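Local coordinates for NalD (Pseudomonas aeruginosa PAO1, PDB 5DAJ), which represses expression of the MexAB-OprM multidrug efflux pump as its secondary TetR-family repressor, and binds novobiocin, which induces expression of the pump, at the interface of chains A and B. Numbering follows the deposited sequence. Chains: chain A/B, NalD.

The interface of chains A and B. Residues chain A 133, 164, 167-168, 171; chain B 172, 176, 179.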
# COMPACT_ATOMS: atom_id res chain seq x y z
N VAL A 133 10.26 8.35 1.96
CA VAL A 133 9.00 8.46 2.73
C VAL A 133 9.26 9.13 4.08
O VAL A 133 8.52 10.02 4.50
CB VAL A 133 8.36 7.08 2.99
CG1 VAL A 133 7.15 7.21 3.91
CG2 VAL A 133 7.94 6.43 1.68
N ARG A 164 1.52 11.32 9.73
CA ARG A 164 1.44 9.87 9.48
C ARG A 164 0.07 9.46 8.98
O ARG A 164 -0.03 8.64 8.08
CB ARG A 164 1.83 9.07 10.71
CG ARG A 164 3.33 9.09 10.94
CD ARG A 164 3.72 8.89 12.37
NE ARG A 164 5.18 8.92 12.50
CZ ARG A 164 5.94 10.01 12.47
NH1 ARG A 164 5.43 11.21 12.28
NH2 ARG A 164 7.25 9.89 12.62
N HIS A 167 -0.04 10.83 5.31
CA HIS A 167 0.77 10.04 4.40
C HIS A 167 0.15 8.68 4.11
O HIS A 167 0.17 8.21 2.96
CB HIS A 167 2.20 9.82 4.91
CG HIS A 167 3.03 8.99 3.98
ND1 HIS A 167 3.20 7.64 4.16
CD2 HIS A 167 3.64 9.30 2.82
CE1 HIS A 167 3.93 7.16 3.16
NE2 HIS A 167 4.21 8.15 2.34
N ALA A 168 -0.36 8.04 5.15
CA ALA A 168 -1.03 6.75 5.01
C ALA A 168 -2.21 6.85 4.04
O ALA A 168 -2.36 5.99 3.17
CB ALA A 168 -1.52 6.24 6.36
N LEU A 171 -0.77 7.25 0.44
CA LEU A 171 -0.20 5.96 0.06
C LEU A 171 -1.29 4.95 -0.27
O LEU A 171 -1.18 4.22 -1.26
CB LEU A 171 0.67 5.41 1.19
CG LEU A 171 1.30 4.04 0.97
CD1 LEU A 171 2.24 4.03 -0.23
CD2 LEU A 171 2.04 3.61 2.22
N GLY B 172 -3.42 2.08 3.80
CA GLY B 172 -2.20 2.87 3.92
C GLY B 172 -1.49 2.71 5.25
O GLY B 172 -0.26 2.57 5.30
N ASP B 176 2.20 1.32 5.46
CA ASP B 176 3.24 2.13 6.12
C ASP B 176 3.87 1.39 7.29
O ASP B 176 5.09 1.29 7.38
CB ASP B 176 2.68 3.48 6.61
CG ASP B 176 3.00 4.64 5.67
OD1 ASP B 176 3.91 4.53 4.83
OD2 ASP B 176 2.36 5.71 5.81
N ARG B 179 5.87 -1.75 6.40
CA ARG B 179 7.11 -1.31 5.75
C ARG B 179 8.11 -0.79 6.80
O ARG B 179 9.28 -1.10 6.75
CB ARG B 179 6.81 -0.22 4.71
CG ARG B 179 8.03 0.29 3.93
CD ARG B 179 7.69 1.45 2.99
NE ARG B 179 6.86 2.46 3.65
CZ ARG B 179 7.31 3.39 4.51
NH1 ARG B 179 8.60 3.48 4.83
NH2 ARG B 179 6.46 4.24 5.05
O HOH W 1 1.56 6.52 8.34
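The carboxylate oxygen OD2 of B:Asp176 is met by A:His167 and by water 1, which bridges to chain A. A:His167 gives it the hydrogen bond across the interface, from ring nitrogen ND1 to OD2 at 2.7 Å. The bond is fairly straight, 159° at the hydrogen. It uses the syn lone pair of OD2, and the oxygen lies in the plane of the imidazole ring. The acid meets the ring at its edge, with the two planes 15° apart. A:His167 has CG anti to its backbone N (chi1 179°), which sends the ring out from its helix toward helix 123-145, with the ND1 edge turned to chain B. Water 1 joins OD2 of B:Asp176 to the backbone carbonyl O of A:Arg164, at 2.8 Å from OD2. A:Arg164 thus takes part through its backbone.

The other carboxylate oxygen is held from within chain B. NH2 of B:Arg179 forms a salt bridge and hydrogen bond with OD1 of B:Asp176 at 2.6 Å. The oxygen lies in the guanidinium plane, but the arginine approaches from above the carboxylate plane. The chain of B:Arg179 bends at chi3, turning its head back toward the acid. This second-shell bond helps fix the carboxylate for A:His167. The arginine charge would probably favour the ionised acid.

Apolar groups flank the polar pair. A:Val133, on helix 123-145, sets CG2 over the centre of one guanidinium face, 4.2 Å above the plane, with CG1 toward the rim by NH2. CD2 of A:Leu171 packs against the carboxylate of B:Asp176, 3.7 Å from its CG. One turn away along the helix, A:Ala168 packs against the backbone of B:Gly172, where two small residues probably allow the 159-179 helices to approach closely. The two-fold axis repeats the contact with the chains exchanged. The site ties helix 159-179 of each subunit to its partner and probably helps hold the repressor dimer together.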